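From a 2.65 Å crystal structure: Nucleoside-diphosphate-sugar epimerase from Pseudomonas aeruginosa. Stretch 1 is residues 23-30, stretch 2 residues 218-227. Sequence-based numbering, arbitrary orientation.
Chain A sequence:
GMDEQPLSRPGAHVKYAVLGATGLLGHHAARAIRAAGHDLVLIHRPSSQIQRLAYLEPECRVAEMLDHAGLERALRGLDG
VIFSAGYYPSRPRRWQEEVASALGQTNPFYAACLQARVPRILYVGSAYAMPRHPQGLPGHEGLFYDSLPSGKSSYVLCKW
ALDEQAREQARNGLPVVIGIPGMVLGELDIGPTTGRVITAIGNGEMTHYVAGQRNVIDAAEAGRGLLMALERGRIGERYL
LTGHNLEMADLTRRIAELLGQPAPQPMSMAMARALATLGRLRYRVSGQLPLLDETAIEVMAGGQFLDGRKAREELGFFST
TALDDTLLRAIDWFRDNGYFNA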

# COMPACT_ATOMS: atom_id res chain seq x y z
N GLY A 23 -16.51 -18.56 -8.78
CA GLY A 23 -16.51 -17.66 -7.62
C GLY A 23 -17.65 -17.99 -6.66
O GLY A 23 -18.58 -18.72 -7.02
N LEU A 24 -17.61 -17.42 -5.46
CA LEU A 24 -18.58 -17.75 -4.41
C LEU A 24 -19.99 -17.46 -4.87
O LEU A 24 -20.87 -18.30 -4.77
CB LEU A 24 -18.29 -16.95 -3.13
CG LEU A 24 -19.28 -17.11 -1.96
CD1 LEU A 24 -19.52 -18.58 -1.61
CD2 LEU A 24 -18.80 -16.32 -0.75
N LEU A 25 -20.22 -16.25 -5.35
CA LEU A 25 -21.57 -15.86 -5.67
C LEU A 25 -22.07 -16.53 -6.97
O LEU A 25 -23.20 -16.95 -7.06
CB LEU A 25 -21.68 -14.34 -5.71
CG LEU A 25 -23.09 -13.81 -5.99
CD1 LEU A 25 -24.09 -14.28 -4.91
CD2 LEU A 25 -23.09 -12.27 -6.19
N GLY A 26 -21.21 -16.68 -7.97
CA GLY A 26 -21.59 -17.41 -9.19
C GLY A 26 -21.94 -18.88 -8.96
O GLY A 26 -22.83 -19.42 -9.60
N HIS A 27 -21.22 -19.55 -8.05
CA HIS A 27 -21.39 -20.97 -7.84
C HIS A 27 -22.79 -21.17 -7.30
O HIS A 27 -23.50 -22.11 -7.69
CB HIS A 27 -20.34 -21.46 -6.86
CG HIS A 27 -20.27 -22.94 -6.69
ND1 HIS A 27 -19.20 -23.56 -6.08
CD2 HIS A 27 -21.13 -23.93 -7.03
CE1 HIS A 27 -19.41 -24.86 -6.05
NE2 HIS A 27 -20.57 -25.11 -6.61
N HIS A 28 -23.19 -20.27 -6.42
CA HIS A 28 -24.53 -20.31 -5.80
C HIS A 28 -25.62 -19.83 -6.78
O HIS A 28 -26.75 -20.30 -6.71
CB HIS A 28 -24.55 -19.48 -4.50
CG HIS A 28 -23.85 -20.13 -3.34
ND1 HIS A 28 -24.43 -21.11 -2.55
CD2 HIS A 28 -22.62 -19.91 -2.80
CE1 HIS A 28 -23.59 -21.47 -1.61
NE2 HIS A 28 -22.48 -20.76 -1.73
N ALA A 29 -25.32 -18.95 -7.72
CA ALA A 29 -26.30 -18.68 -8.79
C ALA A 29 -26.51 -19.97 -9.57
O ALA A 29 -27.64 -20.39 -9.79
CB ALA A 29 -25.86 -17.58 -9.69
N ALA A 30 -25.41 -20.62 -9.96
CA ALA A 30 -25.47 -21.84 -10.74
C ALA A 30 -26.36 -22.88 -10.06
O ALA A 30 -27.31 -23.41 -10.66
CB ALA A 30 -24.08 -22.39 -10.96
N ASP A 218 -26.46 -14.41 3.19
CA ASP A 218 -26.12 -15.81 3.09
C ASP A 218 -25.88 -16.14 1.59
O ASP A 218 -26.60 -15.67 0.72
CB ASP A 218 -27.26 -16.61 3.73
CG ASP A 218 -27.12 -18.12 3.58
OD1 ASP A 218 -26.61 -18.75 4.53
OD2 ASP A 218 -27.58 -18.70 2.55
N ALA A 219 -24.83 -16.89 1.31
CA ALA A 219 -24.45 -17.14 -0.06
C ALA A 219 -25.56 -17.88 -0.81
O ALA A 219 -25.91 -17.49 -1.93
CB ALA A 219 -23.16 -17.93 -0.12
N ALA A 220 -26.08 -18.94 -0.21
CA ALA A 220 -27.09 -19.77 -0.87
C ALA A 220 -28.26 -18.90 -1.29
O ALA A 220 -28.73 -19.02 -2.41
CB ALA A 220 -27.57 -20.93 0.04
N GLU A 221 -28.69 -18.01 -0.42
CA GLU A 221 -29.81 -17.13 -0.71
C GLU A 221 -29.46 -16.13 -1.79
O GLU A 221 -30.26 -15.94 -2.72
CB GLU A 221 -30.32 -16.38 0.53
CG GLU A 221 -30.44 -17.25 1.75
CD GLU A 221 -31.73 -17.07 2.51
OE1 GLU A 221 -32.73 -17.68 2.09
OE2 GLU A 221 -31.73 -16.38 3.55
N ALA A 222 -28.31 -15.48 -1.67
CA ALA A 222 -27.93 -14.43 -2.63
C ALA A 222 -27.99 -14.98 -4.06
O ALA A 222 -28.45 -14.31 -4.97
CB ALA A 222 -26.56 -13.85 -2.30
N GLY A 223 -27.56 -16.22 -4.23
CA GLY A 223 -27.73 -16.93 -5.50
C GLY A 223 -29.17 -17.05 -5.98
O GLY A 223 -29.45 -16.93 -7.16
N ARG A 224 -30.09 -17.31 -5.06
CA ARG A 224 -31.48 -17.41 -5.42
C ARG A 224 -32.03 -16.02 -5.76
O ARG A 224 -32.80 -15.86 -6.72
CB ARG A 224 -32.27 -18.09 -4.31
CG ARG A 224 -31.83 -19.57 -4.13
CD ARG A 224 -32.77 -20.41 -3.28
NE ARG A 224 -32.52 -20.17 -1.87
CZ ARG A 224 -31.76 -20.94 -1.08
NH1 ARG A 224 -31.15 -22.04 -1.53
NH2 ARG A 224 -31.61 -20.59 0.19
N GLY A 225 -31.60 -15.02 -5.01
CA GLY A 225 -31.95 -13.65 -5.31
C GLY A 225 -31.50 -13.22 -6.68
O GLY A 225 -32.20 -12.50 -7.37
N LEU A 226 -30.32 -13.65 -7.10
CA LEU A 226 -29.83 -13.33 -8.43
C LEU A 226 -30.75 -13.94 -9.48
O LEU A 226 -31.21 -13.23 -10.39
CB LEU A 226 -28.38 -13.80 -8.64
CG LEU A 226 -27.29 -13.12 -7.81
CD1 LEU A 226 -25.95 -13.71 -8.17
CD2 LEU A 226 -27.29 -11.66 -8.05
N LEU A 227 -31.02 -15.24 -9.37
CA LEU A 227 -31.94 -15.91 -10.30
C LEU A 227 -33.26 -15.14 -10.36
O LEU A 227 -33.83 -14.96 -11.44
CB LEU A 227 -32.19 -17.36 -9.90
CG LEU A 227 -33.24 -18.16 -10.71
CD1 LEU A 227 -32.75 -18.31 -12.12
CD2 LEU A 227 -33.51 -19.53 -10.10
O HOH W 1 -28.17 -21.00 -4.47

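The two stretches pack as a pair of helices, 24-30 and 219-227, whose axes cross at -65° and approach to 7.5 Å. No direct hydrogen bond joins them; the contact, which buries 381 Å² in total, rests on apolar packing, one histidine ring and a bridging water.

Gly 23 occupies the N-cap position of the first helix and does not reach stretch 2. Leu 24 makes a marginal contact: its CB points sideways, but the t, p rotamer brings CD1 to 4.0 Å from Ala 219 CB. Leu 25 contributes more. It too leaves the backbone sideways, and its branched end comes nearer to the second helix, where CD1 lies 3.6 Å from Ala 222 CB and CG lies 3.6 Å from Leu 226 CD1. Gly 26 and His 27 take no part.

His 28 points toward stretch 2 and lays its imidazole against the start of that helix. Ala 219 CB sits over one ring face, 3.6 Å from the centroid and 26° off the normal, a CH-pi contact; its nearest ring atom is His 28 NE2, at 3.3 Å. The small methyl lets the ring come close to the helix, and His 28 ND1 lies 3.4 Å from Ala 220 CA. NE2 is hydrogen-bonded elsewhere in the structure. A water links the backbones here, donating to His 28 O at 2.7 Å and to Ala 220 O at 2.9 Å.

The helices come closest in backbone register at Ala 29 and Gly 223, with their CA atoms 4.0 Å apart. Gly 223 CA lies 3.7 Å from His 28 O and 3.8 Å from Ala 29 N. An ideally placed CB on Gly 223 would fall 2.4 Å from His 28 O, a clash, so glycine suits this position. The compact Ala 29 adds CB at 4.2 Å from Leu 226 CD1, while Ala 30 points away.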